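Local coordinates for carbon monoxide oxidation system transcription regulator CooA-1 (Carboxydothermus hydrogenoformans, PDB 6CPB), which probably acts as a carbon monoxide-sensing, DNA-binding transcription regulator, represented here by its heme domain, which belongs to the cyclic nucleotide-binding family, at residues A[36-41]-A[77-83]; A[49-55]-A[67-71]; A[20-24]-A[98-102]; A[29-35]-A[83-89]. All coordinates share one frame. Where two conformers were deposited one is given. Residues are numbered along the deposited sequence.

How the contacts relate
Four contacts close concentric loops. From the N terminus, the end of helix 18-21 opens contact 3, the outermost, completed only when helix 96-105 returns to residues 20-24. Within it, 29-35 pairs with 83-89 in contact 4, and 36-41 carries on to meet 77-83 in contact 1; the two share Ile83. Innermost is contact 2, the base of the hairpin of strands 52-59 and 62-70. None cross. Contacts 1, 2 and 4 meet in one antiparallel sheet, where the backbone of Gln84 and Met86 meets that of Arg54 and Arg52, and contact 4 also reaches the other sheet. Contact 3 stands apart, tying the N-terminal helical region to helix 96-105.

Contact 1: A[36-41]-A[77-83]; sequences YTPNTE and THTRAFI
Segment 36-41 leaves its edge strand and folds into a type I turn, Thr37 to Thr40, with Thr40 N bonded to Thr37 O at 3.1 Å. Thr37 N donates to Thr40 OG1 (3.1 Å), and Asn39 N to Thr37 OG1 (3.3 Å) in an ST turn. Opposite, Thr77 (chi1 p) lays CG2 over the Tyr36 ring, 3.9 Å from its centroid, while its OG1 bonds to Arg42 and Leu44. His78 (phi/psi 60/30) is left-handed; its NE2 donates to Glu41 O at 2.6 Å, and its backbone N donates to water 2 (2.8 Å), itself 2.8 Å from Thr40 O. The backbone N of Arg80 (62/26, left-handed too) reaches Pro38 O through water 3 (2.9 and 2.8 Å). Water 1 links Ala81 O with Thr37 O, 2.9 Å from each. Phe82 (chi1 m) receives Pro38 CD over its face, 3.4 Å from the centroid. Ile83 N bonds to Tyr36 O at 3.0 Å, an antiparallel hydrogen-bonded pair. His78 is an axial heme ligand in this protein, and Thr79 and Arg80 bind heme, though none is bound to this chain. With NE2 engaged by a carbonyl, iron coordination through it would require giving up this bond.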
loop_
_atom_site.group_PDB
_atom_site.type_symbol
_atom_site.label_atom_id
_atom_site.label_comp_id
_atom_site.label_asym_id
_atom_site.label_seq_id
_atom_site.Cartn_x
_atom_site.Cartn_y
_atom_site.Cartn_z
ATOM N N TYR A 36 11.650 5.244 13.592
ATOM C CA TYR A 36 12.453 4.637 12.539
ATOM C C TYR A 36 12.703 5.683 11.465
ATOM O O TYR A 36 11.997 6.696 11.390
ATOM C CB TYR A 36 11.765 3.421 11.896
ATOM C CG TYR A 36 11.450 2.301 12.856
ATOM C CD1 TYR A 36 12.463 1.526 13.411
ATOM C CD2 TYR A 36 10.138 2.010 13.219
ATOM C CE1 TYR A 36 12.176 0.507 14.293
ATOM C CE2 TYR A 36 9.848 0.984 14.105
ATOM C CZ TYR A 36 10.871 0.243 14.636
ATOM O OH TYR A 36 10.567 -0.781 15.513
ATOM N N THR A 37 13.687 5.419 10.616
ATOM C CA THR A 37 14.066 6.325 9.540
ATOM C C THR A 37 14.212 5.533 8.260
ATOM O O THR A 37 14.210 4.293 8.270
ATOM C CB THR A 37 15.397 7.031 9.834
ATOM O OG1 THR A 37 16.455 6.074 9.796
ATOM C CG2 THR A 37 15.374 7.752 11.160
ATOM N N PRO A 38 14.394 6.219 7.127
ATOM C CA PRO A 38 14.617 5.490 5.875
ATOM C C PRO A 38 15.828 4.583 5.913
ATOM O O PRO A 38 15.872 3.598 5.169
ATOM C CB PRO A 38 14.779 6.617 4.850
ATOM C CG PRO A 38 13.894 7.698 5.392
ATOM C CD PRO A 38 14.145 7.652 6.878
ATOM N N ASN A 39 16.800 4.874 6.766
ATOM C CA ASN A 39 18.027 4.098 6.842
ATOM C C ASN A 39 17.941 2.920 7.802
ATOM O O ASN A 39 18.911 2.163 7.903
ATOM C CB ASN A 39 19.193 4.978 7.303
ATOM C CG ASN A 39 19.744 5.868 6.219
ATOM O OD1 ASN A 39 19.083 6.166 5.237
ATOM N ND2 ASN A 39 20.968 6.335 6.424
ATOM N N THR A 40 16.848 2.763 8.541
ATOM C CA THR A 40 16.729 1.625 9.447
ATOM C C THR A 40 17.001 0.331 8.682
ATOM O O THR A 40 16.312 0.011 7.712
ATOM C CB THR A 40 15.330 1.617 10.071
ATOM O OG1 THR A 40 15.186 2.771 10.915
ATOM C CG2 THR A 40 15.095 0.330 10.882
ATOM N N GLU A 41 18.022 -0.405 9.116
ATOM C CA GLU A 41 18.456 -1.571 8.350
ATOM C C GLU A 41 17.491 -2.739 8.503
ATOM O O GLU A 41 17.205 -3.446 7.530
ATOM C CB GLU A 41 19.862 -1.987 8.773
ATOM C CG GLU A 41 20.964 -1.137 8.177
ATOM C CD GLU A 41 22.338 -1.758 8.364
ATOM O OE1 GLU A 41 22.421 -2.841 8.978
ATOM O OE2 GLU A 41 23.334 -1.171 7.892
ATOM N N THR A 77 9.141 -0.758 8.124
ATOM C CA THR A 77 10.353 -0.093 7.679
ATOM C C THR A 77 10.640 -0.506 6.233
ATOM O O THR A 77 9.816 -1.142 5.572
ATOM C CB THR A 77 11.508 -0.401 8.618
ATOM O OG1 THR A 77 11.791 -1.800 8.531
ATOM C CG2 THR A 77 11.190 -0.011 10.049
ATOM N N HIS A 78 11.806 -0.128 5.713
ATOM C CA HIS A 78 12.165 -0.407 4.322
ATOM C C HIS A 78 11.184 0.226 3.341
ATOM O O HIS A 78 10.964 -0.274 2.236
ATOM C CB HIS A 78 12.335 -1.904 4.063
ATOM C CG HIS A 78 13.653 -2.440 4.519
ATOM N ND1 HIS A 78 14.431 -3.257 3.729
ATOM C CD2 HIS A 78 14.332 -2.278 5.679
ATOM C CE1 HIS A 78 15.532 -3.576 4.382
ATOM N NE2 HIS A 78 15.500 -2.990 5.565
ATOM N N THR A 79 10.592 1.350 3.733
ATOM C CA THR A 79 9.645 2.068 2.889
ATOM C C THR A 79 10.038 3.534 2.716
ATOM O O THR A 79 9.182 4.373 2.405
ATOM C CB THR A 79 8.236 1.922 3.463
ATOM O OG1 THR A 79 8.246 2.331 4.838
ATOM C CG2 THR A 79 7.777 0.465 3.372
ATOM N N ARG A 80 11.319 3.850 2.909
ATOM C CA ARG A 80 11.882 5.160 2.581
ATOM C C ARG A 80 11.250 6.302 3.377
ATOM O O ARG A 80 11.296 7.461 2.958
ATOM C CB ARG A 80 11.859 5.441 1.074
ATOM C CG ARG A 80 12.614 4.409 0.261
ATOM C CD ARG A 80 12.690 4.825 -1.197
ATOM N NE ARG A 80 12.740 3.668 -2.088
ATOM C CZ ARG A 80 13.824 3.200 -2.703
ATOM N NH1 ARG A 80 15.005 3.783 -2.555
ATOM N NH2 ARG A 80 13.714 2.134 -3.485
ATOM N N ALA A 81 10.718 6.006 4.557
ATOM C CA ALA A 81 9.967 6.978 5.336
ATOM C C ALA A 81 10.530 7.123 6.744
ATOM O O ALA A 81 11.141 6.201 7.297
ATOM C CB ALA A 81 8.505 6.557 5.431
ATOM N N PHE A 82 10.282 8.299 7.324
ATOM C CA PHE A 82 10.494 8.563 8.734
ATOM C C PHE A 82 9.187 8.348 9.477
ATOM O O PHE A 82 8.103 8.580 8.938
ATOM C CB PHE A 82 10.881 10.039 8.954
ATOM C CG PHE A 82 12.227 10.447 8.396
ATOM C CD1 PHE A 82 12.395 10.739 7.054
ATOM C CD2 PHE A 82 13.317 10.575 9.235
ATOM C CE1 PHE A 82 13.648 11.134 6.566
ATOM C CE2 PHE A 82 14.550 10.953 8.754
ATOM C CZ PHE A 82 14.712 11.244 7.424
ATOM N N ILE A 83 9.300 7.940 10.736
ATOM C CA ILE A 83 8.142 7.726 11.597
ATOM C C ILE A 83 8.437 8.357 12.949
ATOM O O ILE A 83 9.458 8.041 13.567
ATOM C CB ILE A 83 7.787 6.234 11.748
ATOM C CG1 ILE A 83 7.476 5.602 10.374
ATOM C CG2 ILE A 83 6.558 6.079 12.634
ATOM C CD1 ILE A 83 8.522 4.708 9.874
HETATM O O HOH W 1 11.412 3.525 8.240
HETATM O O HOH W 2 14.045 1.295 6.713
HETATM O O HOH W 3 13.851 2.558 3.570
#

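Contact 2: A[49-55]-A[67-71]; sequences KSGRVRV and AILEA
Two antiparallel strands, 52-55 and 67-70, run with axes 4.7 Å apart and directions at 156°. Their register sets Val53 opposite Leu69 (CA-CA 5.2 Å) and Val55 opposite Ala67 (5.3 Å) as hydrogen-bonded pairs, with Arg54 and Ile68 (4.5 Å) as a non-hydrogen-bonded pair between them. Backbone bonds come in two reciprocal sets: Val53 N to Leu69 O at 2.9 Å and Leu69 N to Val53 O at 2.8 Å; Val55 N to Ala67 O at 2.9 Å and Ala67 N to Val55 O at 3.3 Å. Gly51 adopts phi/psi 99/-151, a conformation in which a CB would clash with the preceding carbonyl, and Lys49 and Ser50 form a classic bulge opposite Thr90. Apolar contacts lie on the face of Val53, Val55, Ala67 and Leu69: Val53 CG2 meets Leu69 CB, and Val55 CG2 (chi1 t) meets Leu69 CD1, each at 3.7 Å. Helix 108-135 packs on this face. On the other, Arg52 CG touches Ile68 CG2 at 3.7 Å. Water mediates polar links there: water 4 joins Gly51 O (2.7 Å), Ala71 N (2.9 Å) and Glu70 OE1 (2.8 Å), and water 5 joins Arg52 NH1 (2.6 Å) to Glu70 OE2 (3.0 Å). The Arg52 guanidinium also forms a salt bridge with Glu87. This is the base of a beta hairpin in the antiparallel beta roll of the cyclic nucleotide-binding fold.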
loop_
_atom_site.group_PDB
_atom_site.type_symbol
_atom_site.label_atom_id
_atom_site.label_comp_id
_atom_site.label_asym_id
_atom_site.label_seq_id
_atom_site.Cartn_x
_atom_site.Cartn_y
_atom_site.Cartn_z
ATOM N N LYS A 49 0.174 0.050 19.197
ATOM C CA LYS A 49 -0.681 -0.489 20.247
ATOM C C LYS A 49 -1.421 0.621 20.991
ATOM O O LYS A 49 -2.605 0.487 21.312
ATOM C CB LYS A 49 0.172 -1.315 21.213
ATOM C CG LYS A 49 -0.583 -1.889 22.398
ATOM C CD LYS A 49 0.308 -2.793 23.228
ATOM C CE LYS A 49 -0.390 -3.267 24.492
ATOM N NZ LYS A 49 0.468 -4.248 25.209
ATOM N N SER A 50 -0.731 1.718 21.274
ATOM C CA SER A 50 -1.339 2.896 21.875
ATOM C C SER A 50 -0.551 4.106 21.406
ATOM O O SER A 50 0.640 4.004 21.101
ATOM C CB SER A 50 -1.345 2.810 23.402
ATOM O OG SER A 50 -0.033 2.710 23.906
ATOM N N GLY A 51 -1.221 5.255 21.343
ATOM C CA GLY A 51 -0.592 6.474 20.881
ATOM C C GLY A 51 -0.907 6.771 19.435
ATOM O O GLY A 51 -1.985 6.446 18.943
ATOM N N ARG A 52 0.012 7.449 18.762
ATOM C CA ARG A 52 -0.264 8.014 17.448
ATOM C C ARG A 52 1.079 8.370 16.841
ATOM O O ARG A 52 1.930 8.937 17.535
ATOM C CB ARG A 52 -1.132 9.262 17.608
ATOM C CG ARG A 52 -1.596 9.870 16.303
ATOM C CD ARG A 52 -2.670 10.901 16.570
ATOM N NE ARG A 52 -2.096 12.046 17.258
ATOM C CZ ARG A 52 -2.152 13.308 16.844
ATOM N NH1 ARG A 52 -2.793 13.641 15.732
ATOM N NH2 ARG A 52 -1.569 14.243 17.572
ATOM N N VAL A 53 1.282 8.029 15.567
ATOM C CA VAL A 53 2.555 8.296 14.914
ATOM C C VAL A 53 2.336 8.989 13.576
ATOM O O VAL A 53 1.295 8.841 12.928
ATOM C CB VAL A 53 3.427 7.035 14.735
ATOM C CG1 VAL A 53 3.646 6.327 16.066
ATOM C CG2 VAL A 53 2.824 6.099 13.739
ATOM N N ARG A 54 3.354 9.737 13.164
ATOM C CA ARG A 54 3.358 10.461 11.908
ATOM C C ARG A 54 4.385 9.827 10.990
ATOM O O ARG A 54 5.545 9.670 11.375
ATOM C CB ARG A 54 3.708 11.929 12.175
ATOM C CG ARG A 54 3.590 12.835 10.966
ATOM C CD ARG A 54 3.805 14.294 11.327
ATOM N NE ARG A 54 5.173 14.566 11.764
ATOM C CZ ARG A 54 6.135 15.079 10.997
ATOM N NH1 ARG A 54 5.918 15.394 9.728
ATOM N NH2 ARG A 54 7.334 15.293 11.514
ATOM N N VAL A 55 3.962 9.513 9.773
ATOM C CA VAL A 55 4.839 9.017 8.721
ATOM C C VAL A 55 5.135 10.197 7.810
ATOM O O VAL A 55 4.211 10.901 7.391
ATOM C CB VAL A 55 4.170 7.880 7.931
ATOM C CG1 VAL A 55 5.110 7.341 6.883
ATOM C CG2 VAL A 55 3.724 6.765 8.869
ATOM N N ALA A 67 1.146 10.482 6.305
ATOM C CA ALA A 67 -0.051 9.975 6.957
ATOM C C ALA A 67 0.158 10.064 8.455
ATOM O O ALA A 67 1.289 10.090 8.935
ATOM C CB ALA A 67 -0.365 8.519 6.577
ATOM N N ILE A 68 -0.954 10.084 9.181
ATOM C CA ILE A 68 -0.975 9.951 10.630
ATOM C C ILE A 68 -1.644 8.622 10.940
ATOM O O ILE A 68 -2.764 8.358 10.479
ATOM C CB ILE A 68 -1.701 11.133 11.292
ATOM C CG1 ILE A 68 -0.902 12.418 11.073
ATOM C CG2 ILE A 68 -1.874 10.861 12.789
ATOM C CD1 ILE A 68 -1.619 13.667 11.512
ATOM N N LEU A 69 -0.922 7.766 11.663
ATOM C CA LEU A 69 -1.391 6.433 12.013
ATOM C C LEU A 69 -1.855 6.420 13.454
ATOM O O LEU A 69 -1.159 6.916 14.349
ATOM C CB LEU A 69 -0.282 5.405 11.836
ATOM C CG LEU A 69 0.382 5.392 10.467
ATOM C CD1 LEU A 69 1.382 4.276 10.408
ATOM C CD2 LEU A 69 -0.638 5.267 9.332
ATOM N N GLU A 70 -3.029 5.856 13.668
ATOM C CA GLU A 70 -3.656 5.798 14.972
ATOM C C GLU A 70 -3.382 4.448 15.624
ATOM O O GLU A 70 -2.883 3.502 14.999
ATOM C CB GLU A 70 -5.166 6.003 14.840
ATOM C CG GLU A 70 -5.568 7.236 14.053
ATOM C CD GLU A 70 -5.265 8.540 14.786
ATOM O OE1 GLU A 70 -5.140 8.524 16.031
ATOM O OE2 GLU A 70 -5.151 9.597 14.118
ATOM N N ALA A 71 -3.737 4.351 16.901
ATOM C CA ALA A 71 -3.672 3.065 17.575
ATOM C C ALA A 71 -4.522 2.059 16.807
ATOM O O ALA A 71 -5.664 2.344 16.448
ATOM C CB ALA A 71 -4.166 3.213 19.015
HETATM O O HOH W 4 -4.550 6.871 18.201
HETATM O O HOH W 5 -4.710 12.580 14.243
#

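Contact 3: A[20-24]-A[98-102]; sequences VLKEF and NFQNI
In this cyclic nucleotide-binding fold, the N-terminal helical region packs here against the helix that follows the strands. Residues 20-21 belong to a weakly bonded helix, and Leu21 to Phe24 form a type I turn, with Phe24 N bonded to Leu21 O at 3.1 Å; segment 98-102 is regular helix. The nearest CA pair is Val20 and Ile102 at 7.5 Å, so side chains bridge the gap. Ile102 (chi1 m, chi2 t) is central: its CG1 meets Val20 CG2 at 3.7 Å, and its CD1 lies 3.8 Å from Phe24 CE1 and 3.6 Å from Glu23 OE1. Phe24 (chi1 m, chi2 71°) directs CZ to the edge of the Phe99 ring, 4.5 Å from CD1. Phe109 of helix 108-135 packs on both Phe99 and Ile102, extending the apolar cluster. Glu23, exposed, with chi1 m and chi2 t, points its CA-to-CB bond toward the helix; its OE1 accepts a hydrogen bond from Asn98 ND2 at 3.2 Å, an amide nitrogen that is also bonded to Thr94 OG1.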
loop_
_atom_site.group_PDB
_atom_site.type_symbol
_atom_site.label_atom_id
_atom_site.label_comp_id
_atom_site.label_asym_id
_atom_site.label_seq_id
_atom_site.Cartn_x
_atom_site.Cartn_y
_atom_site.Cartn_z
ATOM N N VAL A 20 -0.216 -15.142 19.270
ATOM C CA VAL A 20 0.576 -14.651 18.156
ATOM C C VAL A 20 1.159 -13.276 18.471
ATOM O O VAL A 20 2.270 -12.956 18.039
ATOM C CB VAL A 20 -0.222 -14.705 16.839
ATOM C CG1 VAL A 20 -1.375 -13.739 16.852
ATOM C CG2 VAL A 20 0.690 -14.456 15.658
ATOM N N LEU A 21 0.457 -12.465 19.266
ATOM C CA LEU A 21 0.992 -11.158 19.627
ATOM C C LEU A 21 2.224 -11.275 20.517
ATOM O O LEU A 21 3.064 -10.366 20.518
ATOM C CB LEU A 21 -0.091 -10.299 20.271
ATOM C CG LEU A 21 -1.195 -9.872 19.296
ATOM C CD1 LEU A 21 -2.410 -9.341 20.040
ATOM C CD2 LEU A 21 -0.686 -8.843 18.288
ATOM N N LYS A 22 2.367 -12.382 21.259
ATOM C CA LYS A 22 3.575 -12.603 22.050
ATOM C C LYS A 22 4.810 -12.779 21.180
ATOM O O LYS A 22 5.931 -12.678 21.690
ATOM C CB LYS A 22 3.415 -13.834 22.940
ATOM C CG LYS A 22 2.457 -13.646 24.089
ATOM C CD LYS A 22 2.295 -14.939 24.882
ATOM C CE LYS A 22 1.190 -14.818 25.905
ATOM N NZ LYS A 22 0.991 -16.094 26.634
ATOM N N GLU A 23 4.641 -13.045 19.885
ATOM C CA GLU A 23 5.784 -13.150 18.989
ATOM C C GLU A 23 6.418 -11.800 18.722
ATOM O O GLU A 23 7.582 -11.745 18.322
ATOM C CB GLU A 23 5.350 -13.758 17.663
ATOM C CG GLU A 23 4.815 -15.166 17.802
ATOM C CD GLU A 23 4.404 -15.760 16.476
ATOM O OE1 GLU A 23 4.964 -15.357 15.438
ATOM O OE2 GLU A 23 3.519 -16.640 16.478
ATOM N N PHE A 24 5.673 -10.719 18.920
ATOM C CA PHE A 24 6.158 -9.366 18.684
ATOM C C PHE A 24 6.915 -8.866 19.910
ATOM O O PHE A 24 6.620 -9.241 21.047
ATOM C CB PHE A 24 4.980 -8.408 18.448
ATOM C CG PHE A 24 4.212 -8.627 17.161
ATOM C CD1 PHE A 24 3.393 -9.737 16.985
ATOM C CD2 PHE A 24 4.267 -7.678 16.153
ATOM C CE1 PHE A 24 2.668 -9.893 15.814
ATOM C CE2 PHE A 24 3.534 -7.830 14.989
ATOM C CZ PHE A 24 2.739 -8.940 14.819
ATOM N N ASN A 98 8.702 -13.094 9.614
ATOM C CA ASN A 98 7.782 -13.619 10.604
ATOM C C ASN A 98 6.387 -13.063 10.384
ATOM O O ASN A 98 5.391 -13.787 10.504
ATOM C CB ASN A 98 8.277 -13.313 12.009
ATOM C CG ASN A 98 7.495 -14.054 13.055
ATOM O OD1 ASN A 98 7.267 -15.271 12.940
ATOM N ND2 ASN A 98 7.067 -13.341 14.079
ATOM N N PHE A 99 6.294 -11.770 10.078
ATOM C CA PHE A 99 4.992 -11.176 9.807
ATOM C C PHE A 99 4.288 -11.875 8.649
ATOM O O PHE A 99 3.086 -12.142 8.715
ATOM C CB PHE A 99 5.125 -9.689 9.518
ATOM C CG PHE A 99 3.810 -9.048 9.285
ATOM C CD1 PHE A 99 2.924 -8.883 10.340
ATOM C CD2 PHE A 99 3.409 -8.691 8.016
ATOM C CE1 PHE A 99 1.685 -8.320 10.137
ATOM C CE2 PHE A 99 2.154 -8.107 7.810
ATOM C CZ PHE A 99 1.304 -7.923 8.868
ATOM N N GLN A 100 5.007 -12.143 7.563
ATOM C CA GLN A 100 4.388 -12.813 6.427
ATOM C C GLN A 100 3.875 -14.197 6.813
ATOM O O GLN A 100 2.801 -14.617 6.367
ATOM C CB GLN A 100 5.377 -12.848 5.263
ATOM C CG GLN A 100 5.620 -11.445 4.678
ATOM C CD GLN A 100 6.803 -11.362 3.740
ATOM O OE1 GLN A 100 7.711 -12.191 3.785
ATOM N NE2 GLN A 100 6.800 -10.349 2.886
ATOM N N ASN A 101 4.614 -14.914 7.660
ATOM C CA ASN A 101 4.123 -16.192 8.158
ATOM C C ASN A 101 2.882 -16.022 9.027
ATOM O O ASN A 101 1.933 -16.811 8.927
ATOM C CB ASN A 101 5.229 -16.908 8.932
ATOM C CG ASN A 101 6.295 -17.479 8.025
ATOM O OD1 ASN A 101 6.010 -17.898 6.903
ATOM N ND2 ASN A 101 7.528 -17.519 8.511
ATOM N N ILE A 102 2.873 -15.008 9.893
ATOM C CA ILE A 102 1.695 -14.705 10.703
ATOM C C ILE A 102 0.471 -14.462 9.828
ATOM O O ILE A 102 -0.625 -14.957 10.122
ATOM C CB ILE A 102 1.986 -13.502 11.623
ATOM C CG1 ILE A 102 2.929 -13.915 12.756
ATOM C CG2 ILE A 102 0.688 -12.895 12.163
ATOM C CD1 ILE A 102 3.516 -12.743 13.501
#

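Contact 4: A[29-35]-A[83-89]; sequences YSKKAIL and IQAMEDT
Segments 29-35 and 83-89 run antiparallel through a corner of the beta roll, pairing at one end in the sheet of strands 25-29 and 89-95 and at the other in that of strands 34-36 and 82-85. Tyr29 and Thr89 (CA-CA 5.2 Å) are a hydrogen-bonded pair, Tyr29 N to Thr89 O at 2.8 Å and Thr89 N to Tyr29 O at 2.9 Å. A type II turn from Ser30 to Ala33 follows, closed by Ala33 N to Ser30 O at 2.9 Å, with Lys32 at phi/psi 80/-4. Lys32 N, within the turn, bonds to Ala85 O at 2.8 Å; Ala85 N to Ala33 O and Leu35 N to Ile83 O, also 2.8 Å each, then flank the non-hydrogen-bonded pair Ile34 and Gln84 (CA-CA 4.4 Å). Among side chains, Ala85 CB sits 4.1 Å from Tyr29 CB and 3.9 Å from Leu35 CD1, and Leu35 CD2 meets Ile83 CG2 at 4.1 Å. Gln84, extended with chi1 and chi2 t, donates from NE2 to Lys32 O at 3.1 Å while its OE1 accepts from Arg54. Asp88 OD1 takes Lys31 N at 3.2 Å. Thr89 OG1 donates to Glu87 O at 2.8 Å.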
loop_
_atom_site.group_PDB
_atom_site.type_symbol
_atom_site.label_atom_id
_atom_site.label_comp_id
_atom_site.label_asym_id
_atom_site.label_seq_id
_atom_site.Cartn_x
_atom_site.Cartn_y
_atom_site.Cartn_z
ATOM N N TYR A 29 7.811 4.966 23.255
ATOM C CA TYR A 29 8.350 6.211 22.723
ATOM C C TYR A 29 7.632 7.382 23.360
ATOM O O TYR A 29 6.416 7.356 23.542
ATOM C CB TYR A 29 8.152 6.293 21.199
ATOM C CG TYR A 29 8.764 5.122 20.488
ATOM C CD1 TYR A 29 8.029 3.961 20.287
ATOM C CD2 TYR A 29 10.085 5.150 20.074
ATOM C CE1 TYR A 29 8.586 2.874 19.670
ATOM C CE2 TYR A 29 10.664 4.058 19.458
ATOM C CZ TYR A 29 9.899 2.931 19.253
ATOM O OH TYR A 29 10.417 1.816 18.640
ATOM N N SER A 30 8.383 8.419 23.660
ATOM C CA SER A 30 7.777 9.649 24.128
ATOM C C SER A 30 7.413 10.548 22.955
ATOM O O SER A 30 7.902 10.400 21.837
ATOM C CB SER A 30 8.738 10.379 25.049
ATOM O OG SER A 30 9.972 10.628 24.404
ATOM N N LYS A 31 6.552 11.515 23.237
ATOM C CA LYS A 31 6.124 12.452 22.215
ATOM C C LYS A 31 7.330 13.073 21.515
ATOM O O LYS A 31 8.289 13.503 22.160
ATOM C CB LYS A 31 5.266 13.526 22.873
ATOM C CG LYS A 31 4.715 14.528 21.906
ATOM C CD LYS A 31 3.735 15.464 22.584
ATOM C CE LYS A 31 3.177 16.469 21.604
ATOM N NZ LYS A 31 2.122 17.316 22.230
ATOM N N LYS A 32 7.277 13.092 20.182
ATOM C CA LYS A 32 8.270 13.629 19.249
ATOM C C LYS A 32 9.455 12.697 19.005
ATOM O O LYS A 32 10.283 12.989 18.136
ATOM C CB LYS A 32 8.751 15.053 19.571
ATOM C CG LYS A 32 7.625 16.074 19.743
ATOM C CD LYS A 32 6.507 16.000 18.680
ATOM C CE LYS A 32 6.587 17.120 17.655
ATOM N NZ LYS A 32 5.987 18.383 18.153
ATOM N N ALA A 33 9.539 11.564 19.695
ATOM C CA ALA A 33 10.617 10.625 19.431
ATOM C C ALA A 33 10.506 10.082 18.011
ATOM O O ALA A 33 9.416 9.895 17.476
ATOM C CB ALA A 33 10.570 9.469 20.417
ATOM N N ILE A 34 11.650 9.797 17.419
ATOM C CA ILE A 34 11.721 9.174 16.102
ATOM C C ILE A 34 11.763 7.662 16.294
ATOM O O ILE A 34 12.694 7.141 16.912
ATOM C CB ILE A 34 12.965 9.656 15.344
ATOM C CG1 ILE A 34 13.021 11.186 15.287
ATOM C CG2 ILE A 34 12.997 9.016 13.958
ATOM C CD1 ILE A 34 11.827 11.834 14.665
ATOM N N LEU A 35 10.771 6.955 15.748
ATOM C CA LEU A 35 10.729 5.493 15.827
ATOM C C LEU A 35 11.709 4.853 14.862
ATOM O O LEU A 35 12.488 3.974 15.250
ATOM C CB LEU A 35 9.325 4.967 15.521
ATOM C CG LEU A 35 8.276 5.061 16.623
ATOM C CD1 LEU A 35 7.861 6.496 16.916
ATOM C CD2 LEU A 35 7.075 4.243 16.236
ATOM N N ILE A 83 9.300 7.940 10.736
ATOM C CA ILE A 83 8.142 7.726 11.597
ATOM C C ILE A 83 8.437 8.357 12.949
ATOM O O ILE A 83 9.458 8.041 13.567
ATOM C CB ILE A 83 7.787 6.234 11.748
ATOM C CG1 ILE A 83 7.476 5.602 10.374
ATOM C CG2 ILE A 83 6.558 6.079 12.634
ATOM C CD1 ILE A 83 8.522 4.708 9.874
ATOM N N GLN A 84 7.538 9.235 13.404
ATOM C CA GLN A 84 7.696 9.998 14.639
ATOM C C GLN A 84 6.470 9.860 15.538
ATOM O O GLN A 84 5.333 9.901 15.069
ATOM C CB GLN A 84 7.911 11.479 14.301
ATOM C CG GLN A 84 7.985 12.386 15.520
ATOM C CD GLN A 84 8.135 13.820 15.136
ATOM O OE1 GLN A 84 7.388 14.322 14.294
ATOM N NE2 GLN A 84 9.105 14.496 15.728
ATOM N N ALA A 85 6.701 9.743 16.842
ATOM C CA ALA A 85 5.595 9.701 17.795
ATOM C C ALA A 85 4.973 11.088 17.958
ATOM O O ALA A 85 5.680 12.074 18.183
ATOM C CB ALA A 85 6.097 9.206 19.147
ATOM N N MET A 86 3.649 11.158 17.885
ATOM C CA MET A 86 2.926 12.410 18.080
ATOM C C MET A 86 2.441 12.577 19.510
ATOM O O MET A 86 2.011 13.666 19.903
ATOM C CB MET A 86 1.742 12.485 17.116
ATOM C CG MET A 86 2.180 12.452 15.673
ATOM S SD MET A 86 0.851 12.715 14.489
ATOM C CE MET A 86 0.673 14.484 14.625
ATOM N N GLU A 87 2.509 11.510 20.287
ATOM C CA GLU A 87 2.217 11.474 21.712
ATOM C C GLU A 87 2.936 10.236 22.229
ATOM O O GLU A 87 3.482 9.456 21.445
ATOM C CB GLU A 87 0.719 11.370 21.966
ATOM C CG GLU A 87 0.103 10.211 21.277
ATOM C CD GLU A 87 -1.317 10.443 20.839
ATOM O OE1 GLU A 87 -1.565 11.480 20.186
ATOM O OE2 GLU A 87 -2.160 9.552 21.104
ATOM N N ASP A 88 2.909 10.023 23.538
ATOM C CA ASP A 88 3.488 8.801 24.077
ATOM C C ASP A 88 2.852 7.602 23.378
ATOM O O ASP A 88 1.627 7.507 23.266
ATOM C CB ASP A 88 3.249 8.725 25.582
ATOM C CG ASP A 88 4.055 9.753 26.365
ATOM O OD1 ASP A 88 4.908 10.454 25.771
ATOM O OD2 ASP A 88 3.813 9.869 27.581
ATOM N N THR A 89 3.695 6.685 22.904
ATOM C CA THR A 89 3.278 5.613 22.008
ATOM C C THR A 89 3.947 4.304 22.405
ATOM O O THR A 89 5.121 4.290 22.785
ATOM C CB THR A 89 3.660 6.001 20.570
ATOM O OG1 THR A 89 2.857 7.096 20.142
ATOM C CG2 THR A 89 3.477 4.866 19.583
#